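Local coordinates for replication initiation and membrane attachment protein (Geobacillus stearothermophilus 10, PDB 5WTN) that takes part, as a tetramer, in the primosome that starts DNA replication and probably links the replication machinery to the membrane, at residues Ala10-Thr15 against Glu101-Leu106; Gly20-Val25 against Tyr107-Pro112; Lys249-Val254 against Asp264-Ala269. All blocks are in the same frame, centred on the assembly; numbering follows the deposited sequence.

From the N terminus, the chain passes first through 10-15 and then 20-25, and after a mainly helical excursion returns to meet them in the same order. Interaction 1 closes a loop of 85 residues as strand 104-109 pairs with strand 13-17. Interaction 2 closes one of 81 residues, joining the end of strand 104-109 to the approach to helix 24-38. The two loops cross without nesting, and the contacts adjoin through a probable hydrogen bond between Thr15 O and Tyr107 N. Interaction 3 follows in series and closes a loop of only nine residues between two consecutive helices, its centre about 47 Å from that of interaction 1 and about 37 Å from that of interaction 2.

Interaction 1: Ala10-Thr15 against Glu101-Leu106; sequences AVDRYT and EPKLFL
Arg13, Asp12 and Phe105 carry much of this contact, in which strand 13-17 lies parallel to strand 104-109 in the middle of a four-stranded mixed sheet, an arrangement consistent with a winged-helix domain. Arg13 holds the backbone pairing: its N donates to Lys103 O at 2.7 Å, and its O accepts from Phe105 N. Thr15 N then donates to Phe105 O. An arginine suits this partly exposed place, where its long chain passes Leu104 and still reaches the charge of Glu60. Arg13 CG stands beside the backbone N and the chain bends at chi3 (-39°); the guanidinium reaches Leu104 obliquely, with Arg13 NH2 3.8 Å from Leu104 CB, while NE makes a salt bridge with Glu60.

Just before the strand, Asp12 anchors the incoming loop. Its OD1 accepts from Lys103 N at 3.0 Å, the donor coming from above the carboxylate plane, 42° out of it, while OD2 binds the backbone N of Ile9. A short acidic chain therefore joins two loop segments. Lys103 runs alongside it, but its NZ goes to Glu7 O.

Phe105 turns to the same side of the sheet as Tyr14. The rim of its ring, at CE2, meets Asp12 CB in plane at 3.9 Å, so the phenyl edge packs against the carbon part of an acidic residue. On the other side of the sheet, Leu104 and Leu106 also pack on Phe154 of the second subunit, and the methyl CG2 of Thr15 rests 3.6 Å from Leu106 CG.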
ATOM      1  N   ALA A  10      33.935   5.032  -1.461  1.00 18.33           N
ATOM      2  CA  ALA A  10      33.006   4.776  -2.566  1.00 16.16           C
ATOM      3  C   ALA A  10      33.023   3.355  -3.121  1.00 19.66           C
ATOM      4  O   ALA A  10      32.015   2.896  -3.655  1.00 20.08           O
ATOM      5  CB  ALA A  10      33.211   5.771  -3.687  1.00 17.22           C
ATOM      6  N   VAL A  11      34.150   2.659  -3.009  1.00 19.10           N
ATOM      7  CA  VAL A  11      34.242   1.337  -3.618  1.00 17.51           C
ATOM      8  C   VAL A  11      33.843   0.253  -2.648  1.00 19.32           C
ATOM      9  O   VAL A  11      33.882  -0.936  -3.000  1.00 22.52           O
ATOM     10  CB  VAL A  11      35.660   1.010  -4.190  1.00 21.13           C
ATOM     11  CG1 VAL A  11      35.953   1.850  -5.423  1.00 21.74           C
ATOM     12  CG2 VAL A  11      36.751   1.141  -3.114  1.00 17.71           C
ATOM     13  N   ASP A  12      33.498   0.645  -1.423  1.00 17.35           N
ATOM     14  CA  ASP A  12      33.001  -0.322  -0.450  1.00 17.96           C
ATOM     15  C   ASP A  12      31.659  -0.869  -0.938  1.00 19.05           C
ATOM     16  O   ASP A  12      30.896  -0.187  -1.643  1.00 17.22           O
ATOM     17  CB  ASP A  12      32.842   0.311   0.937  1.00 19.44           C
ATOM     18  CG  ASP A  12      34.172   0.523   1.652  1.00 20.77           C
ATOM     19  OD1 ASP A  12      35.111  -0.262   1.381  1.00 23.33           O
ATOM     20  OD2 ASP A  12      34.275   1.462   2.496  1.00 15.63           O
ATOM     21  N   ARG A  13      31.353  -2.112  -0.582  1.00 19.95           N
ATOM     22  CA  ARG A  13      30.135  -2.750  -1.083  1.00 19.90           C
ATOM     23  C   ARG A  13      29.053  -2.929  -0.018  1.00 16.80           C
ATOM     24  O   ARG A  13      29.356  -3.132   1.156  1.00 14.32           O
ATOM     25  CB  ARG A  13      30.467  -4.104  -1.719  1.00 22.19           C
ATOM     26  CG  ARG A  13      31.510  -4.032  -2.822  1.00 21.65           C
ATOM     27  CD  ARG A  13      31.614  -5.351  -3.570  1.00 21.30           C
ATOM     28  NE  ARG A  13      31.493  -6.498  -2.675  1.00 27.28           N
ATOM     29  CZ  ARG A  13      32.506  -7.029  -1.999  1.00 30.41           C
ATOM     30  NH1 ARG A  13      33.724  -6.516  -2.114  1.00 32.91           N
ATOM     31  NH2 ARG A  13      32.303  -8.073  -1.207  1.00 23.73           N
ATOM     32  N   TYR A  14      27.791  -2.857  -0.439  1.00 18.17           N
ATOM     33  CA  TYR A  14      26.677  -3.097   0.470  1.00 16.21           C
ATOM     34  C   TYR A  14      25.659  -4.089  -0.065  1.00 16.05           C
ATOM     35  O   TYR A  14      25.638  -4.435  -1.251  1.00 16.96           O
ATOM     36  CB  TYR A  14      25.971  -1.799   0.823  1.00 12.96           C
ATOM     37  CG  TYR A  14      25.229  -1.164  -0.326  1.00 15.13           C
ATOM     38  CD1 TYR A  14      23.856  -1.349  -0.490  1.00 14.87           C
ATOM     39  CD2 TYR A  14      25.886  -0.347  -1.229  1.00 15.16           C
ATOM     40  CE1 TYR A  14      23.163  -0.741  -1.533  1.00 15.92           C
ATOM     41  CE2 TYR A  14      25.195   0.269  -2.279  1.00 17.04           C
ATOM     42  CZ  TYR A  14      23.837   0.062  -2.425  1.00 19.29           C
ATOM     43  OH  TYR A  14      23.167   0.663  -3.464  1.00 20.83           O
ATOM     44  N   THR A  15      24.821  -4.551   0.847  1.00 17.30           N
ATOM     45  CA  THR A  15      23.580  -5.206   0.502  1.00 14.90           C
ATOM     46  C   THR A  15      22.511  -4.612   1.409  1.00 12.56           C
ATOM     47  O   THR A  15      22.822  -4.162   2.514  1.00 10.94           O
ATOM     48  CB  THR A  15      23.676  -6.716   0.699  1.00 15.36           C
ATOM     49  OG1 THR A  15      22.399  -7.294   0.419  1.00 24.80           O
ATOM     50  CG2 THR A  15      24.059  -7.062   2.133  1.00 14.18           C
ATOM     51  N   GLU A 101      40.550  -4.212   2.157  1.00 89.23           N
ATOM     52  CA  GLU A 101      39.765  -3.625   1.057  1.00 74.73           C
ATOM     53  C   GLU A 101      39.163  -4.674   0.094  1.00 68.40           C
ATOM     54  O   GLU A 101      39.685  -5.796  -0.047  1.00 73.08           O
ATOM     55  CB  GLU A 101      40.568  -2.568   0.256  1.00 78.78           C
ATOM     56  CG  GLU A 101      41.073  -1.349   1.045  1.00 72.95           C
ATOM     57  CD  GLU A 101      41.223  -0.106   0.165  1.00 67.01           C
ATOM     58  OE1 GLU A 101      41.036  -0.222  -1.067  1.00 59.42           O
ATOM     59  OE2 GLU A 101      41.515   0.990   0.700  1.00 69.58           O
ATOM     60  N   PRO A 102      38.041  -4.312  -0.555  1.00 59.12           N
ATOM     61  CA  PRO A 102      37.060  -3.326  -0.078  1.00 47.63           C
ATOM     62  C   PRO A 102      36.037  -3.955   0.899  1.00 40.34           C
ATOM     63  O   PRO A 102      35.685  -5.140   0.763  1.00 33.74           O
ATOM     64  CB  PRO A 102      36.370  -2.855  -1.374  1.00 41.57           C
ATOM     65  CG  PRO A 102      37.227  -3.387  -2.501  1.00 51.25           C
ATOM     66  CD  PRO A 102      37.799  -4.662  -1.961  1.00 60.77           C
ATOM     67  N   LYS A 103      35.530  -3.149   1.830  1.00 30.41           N
ATOM     68  CA  LYS A 103      34.576  -3.604   2.833  1.00 25.20           C
ATOM     69  C   LYS A 103      33.219  -4.052   2.249  1.00 22.77           C
ATOM     70  O   LYS A 103      32.777  -3.570   1.193  1.00 19.73           O
ATOM     71  CB  LYS A 103      34.327  -2.490   3.849  1.00 22.24           C
ATOM     72  CG  LYS A 103      35.471  -2.163   4.784  1.00 20.02           C
ATOM     73  CD  LYS A 103      35.078  -0.938   5.584  1.00 28.86           C
ATOM     74  CE  LYS A 103      35.943  -0.687   6.798  1.00 36.06           C
ATOM     75  NZ  LYS A 103      35.405   0.515   7.507  1.00 33.78           N
ATOM     76  N   LEU A 104      32.557  -4.970   2.948  1.00 19.36           N
ATOM     77  CA  LEU A 104      31.197  -5.366   2.581  1.00 20.43           C
ATOM     78  C   LEU A 104      30.194  -5.059   3.711  1.00 16.65           C
ATOM     79  O   LEU A 104      30.240  -5.691   4.761  1.00 17.76           O
ATOM     80  CB  LEU A 104      31.154  -6.854   2.226  1.00 19.30           C
ATOM     81  CG  LEU A 104      29.774  -7.461   1.958  1.00 19.54           C
ATOM     82  CD1 LEU A 104      29.076  -6.747   0.815  1.00 16.64           C
ATOM     83  CD2 LEU A 104      29.880  -8.947   1.681  1.00 18.11           C
ATOM     84  N   PHE A 105      29.291  -4.107   3.483  1.00 13.95           N
ATOM     85  CA  PHE A 105      28.276  -3.739   4.477  1.00 16.20           C
ATOM     86  C   PHE A 105      26.951  -4.466   4.293  1.00 15.53           C
ATOM     87  O   PHE A 105      26.524  -4.714   3.167  1.00 16.87           O
ATOM     88  CB  PHE A 105      27.994  -2.244   4.418  1.00 15.31           C
ATOM     89  CG  PHE A 105      29.133  -1.415   4.862  1.00 17.04           C
ATOM     90  CD1 PHE A 105      29.329  -1.160   6.203  1.00 17.13           C
ATOM     91  CD2 PHE A 105      30.039  -0.906   3.942  1.00 19.89           C
ATOM     92  CE1 PHE A 105      30.395  -0.392   6.630  1.00 20.78           C
ATOM     93  CE2 PHE A 105      31.117  -0.139   4.363  1.00 20.34           C
ATOM     94  CZ  PHE A 105      31.293   0.117   5.710  1.00 24.30           C
ATOM     95  N   LEU A 106      26.304  -4.802   5.403  1.00 13.17           N
ATOM     96  CA  LEU A 106      24.932  -5.279   5.369  1.00 12.96           C
ATOM     97  C   LEU A 106      24.056  -4.185   5.965  1.00 12.27           C
ATOM     98  O   LEU A 106      24.200  -3.827   7.128  1.00 12.66           O
ATOM     99  CB  LEU A 106      24.808  -6.560   6.188  1.00 18.00           C
ATOM    100  CG  LEU A 106      23.821  -7.624   5.705  1.00 17.00           C
ATOM    101  CD1 LEU A 106      24.023  -8.927   6.462  1.00 16.51           C
ATOM    102  CD2 LEU A 106      22.401  -7.115   5.851  1.00 15.28           C
TER

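Interaction 2: Gly20-Val25 against Tyr107-Pro112; sequences GVLQEV and YELRPP
Leu22 meets Leu109 and Pro111 with its two methyl branches, and nonpolar packing makes up the contact. Leu22 CD1 touches Leu109 CD1 at 3.5 Å and its CD2 lies 3.7 Å from Pro111 CG; the leucine crosses both partners at about a right angle. A forked side chain suits this place because one residue can meet both the last strand residue and the proline beyond it. Tyr46 and Trp50 of helix 40-55 also pack on Leu22.

Gly20 contributes backbone only, its CA 4.3 Å from Pro111 CG. A side chain there would point toward the proline ring and probably collide with it, which is consistent with a glycine at this position.

Polar bonding comes from neighbours. Ser18 OG is hydrogen-bonded to both Gly20 N and Leu109 O, fastening the loop to the strand end, and Arg110 O binds Tyr46 OH. Around Gln23, the N-cap of helix 24-38, Val21 and Gln23 pack on Val25 and Gln23 of the second subunit.

The exit of the central strand 104-109 thus packs on the loop that leads into helix 24-38 and on helix 40-55, an arrangement consistent with a winged-helix domain.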
ATOM      1  N   GLY A  20      11.517  -7.355   8.091  1.00 24.20           N
ATOM      2  CA  GLY A  20      10.224  -6.696   8.104  1.00 28.11           C
ATOM      3  C   GLY A  20       9.765  -6.324   6.703  1.00 29.46           C
ATOM      4  O   GLY A  20      10.535  -6.385   5.740  1.00 27.01           O
ATOM      5  N   VAL A  21       8.497  -5.950   6.578  1.00 32.64           N
ATOM      6  CA  VAL A  21       8.035  -5.289   5.360  1.00 35.52           C
ATOM      7  C   VAL A  21       7.578  -3.886   5.733  1.00 34.79           C
ATOM      8  O   VAL A  21       6.886  -3.672   6.735  1.00 35.93           O
ATOM      9  CB  VAL A  21       6.923  -6.069   4.617  1.00 33.08           C
ATOM     10  CG1 VAL A  21       6.409  -5.271   3.407  1.00 30.58           C
ATOM     11  CG2 VAL A  21       7.450  -7.410   4.166  1.00 31.95           C
ATOM     12  N   LEU A  22       7.999  -2.927   4.937  1.00 29.78           N
ATOM     13  CA  LEU A  22       7.761  -1.544   5.259  1.00 33.53           C
ATOM     14  C   LEU A  22       6.449  -1.211   4.539  1.00 34.85           C
ATOM     15  O   LEU A  22       6.340  -1.432   3.335  1.00 37.46           O
ATOM     16  CB  LEU A  22       8.980  -0.718   4.783  1.00 32.26           C
ATOM     17  CG  LEU A  22      10.332  -1.489   4.992  1.00 37.40           C
ATOM     18  CD1 LEU A  22      11.628  -0.924   4.314  1.00 25.67           C
ATOM     19  CD2 LEU A  22      10.624  -1.738   6.474  1.00 31.19           C
ATOM     20  N   GLN A  23       5.423  -0.756   5.262  1.00 36.07           N
ATOM     21  CA  GLN A  23       4.133  -0.469   4.614  1.00 34.76           C
ATOM     22  C   GLN A  23       3.688   0.994   4.677  1.00 34.18           C
ATOM     23  O   GLN A  23       4.263   1.803   5.396  1.00 30.62           O
ATOM     24  CB  GLN A  23       3.040  -1.335   5.222  1.00 31.88           C
ATOM     25  CG  GLN A  23       2.901  -2.690   4.594  1.00 37.54           C
ATOM     26  CD  GLN A  23       3.061  -3.797   5.612  1.00 46.43           C
ATOM     27  OE1 GLN A  23       2.089  -4.235   6.263  1.00 45.53           O
ATOM     28  NE2 GLN A  23       4.304  -4.256   5.775  1.00 47.64           N
ATOM     29  N   GLU A  24       2.648   1.306   3.910  1.00 36.72           N
ATOM     30  CA  GLU A  24       2.104   2.655   3.840  1.00 40.43           C
ATOM     31  C   GLU A  24       2.154   3.365   5.187  1.00 35.58           C
ATOM     32  O   GLU A  24       2.760   4.430   5.311  1.00 35.54           O
ATOM     33  CB  GLU A  24       0.668   2.626   3.315  1.00 51.02           C
ATOM     34  CG  GLU A  24       0.148   3.978   2.853  1.00 52.99           C
ATOM     35  CD  GLU A  24      -0.557   3.905   1.513  1.00 55.46           C
ATOM     36  OE1 GLU A  24      -0.770   2.781   1.012  1.00 52.39           O
ATOM     37  OE2 GLU A  24      -0.898   4.972   0.960  1.00 53.66           O
ATOM     38  N   VAL A  25       1.510   2.782   6.193  1.00 35.33           N
ATOM     39  CA  VAL A  25       1.456   3.422   7.516  1.00 33.70           C
ATOM     40  C   VAL A  25       2.839   3.886   7.979  1.00 30.90           C
ATOM     41  O   VAL A  25       3.003   5.049   8.372  1.00 30.91           O
ATOM     42  CB  VAL A  25       0.868   2.509   8.596  1.00 33.93           C
ATOM     43  CG1 VAL A  25       1.041   3.129  10.001  1.00 25.97           C
ATOM     44  CG2 VAL A  25      -0.584   2.235   8.302  1.00 36.51           C
ATOM     45  N   TYR A 107      23.165  -3.630   5.159  1.00 12.11           N
ATOM     46  CA  TYR A 107      22.241  -2.620   5.651  1.00 10.00           C
ATOM     47  C   TYR A 107      20.914  -3.274   5.923  1.00  9.07           C
ATOM     48  O   TYR A 107      20.187  -3.627   5.000  1.00  8.85           O
ATOM     49  CB  TYR A 107      22.058  -1.534   4.601  1.00  9.49           C
ATOM     50  CG  TYR A 107      23.266  -0.662   4.458  1.00  9.72           C
ATOM     51  CD1 TYR A 107      24.008  -0.293   5.570  1.00 11.03           C
ATOM     52  CD2 TYR A 107      23.692  -0.228   3.219  1.00 10.61           C
ATOM     53  CE1 TYR A 107      25.137   0.507   5.456  1.00 13.66           C
ATOM     54  CE2 TYR A 107      24.825   0.573   3.091  1.00 12.43           C
ATOM     55  CZ  TYR A 107      25.546   0.937   4.213  1.00 15.11           C
ATOM     56  OH  TYR A 107      26.669   1.729   4.103  1.00 14.02           O
ATOM     57  N   GLU A 108      20.595  -3.429   7.201  1.00 10.35           N
ATOM     58  CA  GLU A 108      19.380  -4.143   7.602  1.00 12.02           C
ATOM     59  C   GLU A 108      18.298  -3.131   7.987  1.00 11.51           C
ATOM     60  O   GLU A 108      18.372  -2.462   9.018  1.00 10.17           O
ATOM     61  CB  GLU A 108      19.713  -5.140   8.729  1.00 12.53           C
ATOM     62  CG  GLU A 108      18.567  -5.618   9.603  1.00 16.00           C
ATOM     63  CD  GLU A 108      17.692  -6.676   8.938  1.00 21.20           C
ATOM     64  OE1 GLU A 108      18.013  -7.103   7.801  1.00 21.60           O
ATOM     65  OE2 GLU A 108      16.679  -7.081   9.556  1.00 19.93           O
ATOM     66  N   LEU A 109      17.295  -3.003   7.133  1.00 11.51           N
ATOM     67  CA  LEU A 109      16.267  -1.996   7.362  1.00 11.41           C
ATOM     68  C   LEU A 109      15.296  -2.378   8.462  1.00 10.72           C
ATOM     69  O   LEU A 109      14.810  -3.506   8.529  1.00 13.21           O
ATOM     70  CB  LEU A 109      15.484  -1.750   6.086  1.00 12.07           C
ATOM     71  CG  LEU A 109      16.068  -0.726   5.140  1.00 11.05           C
ATOM     72  CD1 LEU A 109      15.148  -0.631   3.977  1.00 13.28           C
ATOM     73  CD2 LEU A 109      16.144   0.621   5.834  1.00 11.59           C
ATOM     74  N   ARG A 110      14.983  -1.425   9.319  1.00 11.79           N
ATOM     75  CA  ARG A 110      14.004  -1.663  10.365  1.00  9.38           C
ATOM     76  C   ARG A 110      12.795  -0.758  10.160  1.00  9.88           C
ATOM     77  O   ARG A 110      12.915   0.388   9.739  1.00  8.62           O
ATOM     78  CB  ARG A 110      14.658  -1.424  11.708  1.00 11.51           C
ATOM     79  CG  ARG A 110      15.913  -2.272  11.913  1.00 14.53           C
ATOM     80  CD  ARG A 110      16.334  -2.263  13.369  1.00 28.31           C
ATOM     81  NE  ARG A 110      15.174  -2.506  14.229  1.00 48.63           N
ATOM     82  CZ  ARG A 110      14.925  -3.651  14.861  1.00 51.06           C
ATOM     83  NH1 ARG A 110      15.780  -4.674  14.782  1.00 40.24           N
ATOM     84  NH2 ARG A 110      13.821  -3.760  15.589  1.00 54.67           N
ATOM     85  N   PRO A 111      11.599  -1.287  10.429  1.00 14.74           N
ATOM     86  CA  PRO A 111      10.364  -0.484  10.312  1.00 12.27           C
ATOM     87  C   PRO A 111      10.255   0.502  11.464  1.00  9.16           C
ATOM     88  O   PRO A 111      10.819   0.262  12.537  1.00  8.95           O
ATOM     89  CB  PRO A 111       9.264  -1.536  10.406  1.00 11.92           C
ATOM     90  CG  PRO A 111       9.969  -2.820   9.979  1.00 15.94           C
ATOM     91  CD  PRO A 111      11.322  -2.726  10.560  1.00 11.57           C
ATOM     92  N   PRO A 112       9.554   1.615  11.249  1.00  8.43           N
ATOM     93  CA  PRO A 112       9.451   2.540  12.379  1.00  8.60           C
ATOM     94  C   PRO A 112       8.633   1.970  13.529  1.00  8.45           C
ATOM     95  O   PRO A 112       8.040   0.894  13.436  1.00  8.56           O
ATOM     96  CB  PRO A 112       8.754   3.769  11.775  1.00  8.37           C
ATOM     97  CG  PRO A 112       8.200   3.318  10.479  1.00 10.37           C
ATOM     98  CD  PRO A 112       9.007   2.163  10.004  1.00  9.29           C
TER

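Interaction 3: Lys249-Val254 against Asp264-Ala269; sequences KLVLGV and DALRRA
Leu250 packs against Leu266 and Ala269 where helices 244-254 and 263-278, joined by a short loop, form a helix-loop-helix pair. Their segment axes approach to 9.2 Å with N-to-C directions 133° apart, so the pair is splayed.

Leu250 comes first, its CB 4.0 Å from Leu266 CD1 and its CD2 equally near Ala269 CB; leucine spans the gap to Ala269, whose side chain is a single methyl. Val251 CB points away from that helix, yet the branch CG2 reaches back to Leu266 CD1. Leu266 CG is anti to the backbone N (chi1 -176°), and from it CD1 touches both Leu250 CB and Val251 CG2; Ile233 and Leu236 of helix 227-240 pack on Leu266 too.

One turn after Leu250 comes Val254, whose CB lies 4.0 Å from Ala265 CB. Its two branches let one residue meet Ala265 O and Ala269 with CG1 and Leu266 with CG2, without a long chain. An alanine here would probably leave Ala269 CB without CG1 and Leu266 without CG2, opening a gap between the helices, though the CB contact with Ala265 would remain. Val254 CG1 lies 3.8 Å from Ala265 O, while its CG2 sits 4.2 Å from Leu266 CB.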
ATOM      1  N   LYS A 249       1.673 -38.076  30.663  1.00 29.51           N
ATOM      2  CA  LYS A 249       2.877 -38.766  30.209  1.00 31.15           C
ATOM      3  C   LYS A 249       3.783 -37.825  29.422  1.00 30.37           C
ATOM      4  O   LYS A 249       4.943 -37.638  29.785  1.00 27.59           O
ATOM      5  CB  LYS A 249       2.556 -40.018  29.381  1.00 32.98           C
ATOM      6  CG  LYS A 249       2.492 -41.314  30.191  1.00 41.50           C
ATOM      7  CD  LYS A 249       2.699 -42.554  29.296  1.00 43.39           C
ATOM      8  CE  LYS A 249       1.839 -42.484  28.027  1.00 47.07           C
ATOM      9  NZ  LYS A 249       1.875 -43.706  27.142  1.00 48.90           N
ATOM     10  N   LEU A 250       3.237 -37.224  28.367  1.00 29.08           N
ATOM     11  CA  LEU A 250       3.989 -36.313  27.516  1.00 27.66           C
ATOM     12  C   LEU A 250       4.694 -35.235  28.327  1.00 28.10           C
ATOM     13  O   LEU A 250       5.862 -34.925  28.095  1.00 29.08           O
ATOM     14  CB  LEU A 250       3.057 -35.652  26.511  1.00 27.88           C
ATOM     15  CG  LEU A 250       2.260 -36.606  25.628  1.00 30.34           C
ATOM     16  CD1 LEU A 250       1.411 -35.810  24.639  1.00 27.37           C
ATOM     17  CD2 LEU A 250       3.196 -37.567  24.903  1.00 26.35           C
ATOM     18  N   VAL A 251       3.990 -34.666  29.292  1.00 27.68           N
ATOM     19  CA  VAL A 251       4.588 -33.618  30.095  1.00 29.73           C
ATOM     20  C   VAL A 251       5.735 -34.230  30.889  1.00 27.17           C
ATOM     21  O   VAL A 251       6.856 -33.733  30.850  1.00 27.38           O
ATOM     22  CB  VAL A 251       3.540 -32.912  30.984  1.00 27.85           C
ATOM     23  CG1 VAL A 251       4.206 -32.074  32.056  1.00 25.60           C
ATOM     24  CG2 VAL A 251       2.652 -32.047  30.119  1.00 27.78           C
ATOM     25  N   LEU A 252       5.457 -35.344  31.551  1.00 26.29           N
ATOM     26  CA  LEU A 252       6.457 -36.043  32.342  1.00 27.23           C
ATOM     27  C   LEU A 252       7.672 -36.529  31.522  1.00 27.88           C
ATOM     28  O   LEU A 252       8.729 -36.772  32.074  1.00 26.77           O
ATOM     29  CB  LEU A 252       5.812 -37.213  33.086  1.00 25.73           C
ATOM     30  CG  LEU A 252       4.884 -36.848  34.252  1.00 25.85           C
ATOM     31  CD1 LEU A 252       4.233 -38.079  34.862  1.00 29.54           C
ATOM     32  CD2 LEU A 252       5.640 -36.083  35.316  1.00 24.19           C
ATOM     33  N   GLY A 253       7.532 -36.661  30.212  1.00 26.12           N
ATOM     34  CA  GLY A 253       8.643 -37.123  29.419  1.00 24.47           C
ATOM     35  C   GLY A 253       9.585 -35.997  29.056  1.00 29.19           C
ATOM     36  O   GLY A 253      10.776 -36.220  28.846  1.00 33.89           O
ATOM     37  N   VAL A 254       9.042 -34.794  28.926  1.00 28.96           N
ATOM     38  CA  VAL A 254       9.832 -33.629  28.537  1.00 24.89           C
ATOM     39  C   VAL A 254      10.230 -32.668  29.673  1.00 27.49           C
ATOM     40  O   VAL A 254      10.832 -31.619  29.428  1.00 31.25           O
ATOM     41  CB  VAL A 254       9.138 -32.892  27.407  1.00 28.60           C
ATOM     42  CG1 VAL A 254       8.744 -33.892  26.342  1.00 29.85           C
ATOM     43  CG2 VAL A 254       7.895 -32.189  27.928  1.00 32.65           C
ATOM     44  N   ASP A 264       8.491 -26.471  23.032  1.00 42.91           N
ATOM     45  CA  ASP A 264       9.002 -27.052  21.790  1.00 42.07           C
ATOM     46  C   ASP A 264       9.057 -28.579  21.889  1.00 40.06           C
ATOM     47  O   ASP A 264       8.552 -29.275  21.015  1.00 39.30           O
ATOM     48  CB  ASP A 264      10.382 -26.468  21.451  1.00 43.99           C
ATOM     49  CG  ASP A 264      10.309 -25.285  20.473  1.00 53.67           C
ATOM     50  OD1 ASP A 264       9.263 -24.589  20.416  1.00 48.96           O
ATOM     51  OD2 ASP A 264      11.315 -25.057  19.756  1.00 57.61           O
ATOM     52  N   ALA A 265       9.634 -29.087  22.976  1.00 40.72           N
ATOM     53  CA  ALA A 265       9.741 -30.530  23.211  1.00 38.73           C
ATOM     54  C   ALA A 265       8.382 -31.201  23.436  1.00 39.80           C
ATOM     55  O   ALA A 265       8.147 -32.318  22.961  1.00 39.20           O
ATOM     56  CB  ALA A 265      10.642 -30.795  24.382  1.00 38.30           C
ATOM     57  N   LEU A 266       7.501 -30.526  24.175  1.00 36.71           N
ATOM     58  CA  LEU A 266       6.128 -30.985  24.358  1.00 33.31           C
ATOM     59  C   LEU A 266       5.398 -31.096  23.022  1.00 31.58           C
ATOM     60  O   LEU A 266       4.743 -32.095  22.760  1.00 30.69           O
ATOM     61  CB  LEU A 266       5.376 -30.027  25.275  1.00 29.09           C
ATOM     62  CG  LEU A 266       3.943 -30.418  25.632  1.00 25.62           C
ATOM     63  CD1 LEU A 266       3.912 -31.729  26.377  1.00 30.65           C
ATOM     64  CD2 LEU A 266       3.296 -29.354  26.470  1.00 26.09           C
ATOM     65  N   ARG A 267       5.524 -30.070  22.183  1.00 32.43           N
ATOM     66  CA  ARG A 267       4.924 -30.078  20.851  1.00 32.06           C
ATOM     67  C   ARG A 267       5.345 -31.297  20.040  1.00 34.47           C
ATOM     68  O   ARG A 267       4.507 -31.940  19.411  1.00 36.30           O
ATOM     69  CB  ARG A 267       5.238 -28.778  20.080  1.00 35.95           C
ATOM     70  CG  ARG A 267       4.465 -27.535  20.583  1.00 33.27           C
ATOM     71  CD  ARG A 267       4.757 -26.239  19.794  1.00 33.27           C
ATOM     72  NE  ARG A 267       4.479 -26.327  18.351  1.00 33.47           N
ATOM     73  CZ  ARG A 267       4.535 -25.286  17.514  1.00 32.10           C
ATOM     74  NH1 ARG A 267       4.838 -24.078  17.986  1.00 28.58           N
ATOM     75  NH2 ARG A 267       4.277 -25.441  16.209  1.00 30.08           N
ATOM     76  N   ARG A 268       6.635 -31.624  20.069  1.00 37.12           N
ATOM     77  CA  ARG A 268       7.137 -32.801  19.362  1.00 37.64           C
ATOM     78  C   ARG A 268       6.523 -34.088  19.887  1.00 34.90           C
ATOM     79  O   ARG A 268       6.070 -34.917  19.111  1.00 37.02           O
ATOM     80  CB  ARG A 268       8.659 -32.892  19.469  1.00 43.55           C
ATOM     81  CG  ARG A 268       9.384 -31.704  18.854  1.00 51.19           C
ATOM     82  CD  ARG A 268      10.865 -31.980  18.590  1.00 52.12           C
ATOM     83  NE  ARG A 268      11.588 -30.719  18.444  1.00 55.79           N
ATOM     84  CZ  ARG A 268      12.249 -30.125  19.434  1.00 57.54           C
ATOM     85  NH1 ARG A 268      12.300 -30.698  20.637  1.00 49.20           N
ATOM     86  NH2 ARG A 268      12.868 -28.965  19.225  1.00 59.48           N
ATOM     87  N   ALA A 269       6.527 -34.247  21.206  1.00 32.82           N
ATOM     88  CA  ALA A 269       5.960 -35.418  21.856  1.00 32.35           C
ATOM     89  C   ALA A 269       4.511 -35.609  21.434  1.00 35.07           C
ATOM     90  O   ALA A 269       4.087 -36.725  21.121  1.00 34.46           O
ATOM     91  CB  ALA A 269       6.041 -35.263  23.352  1.00 28.90           C
TER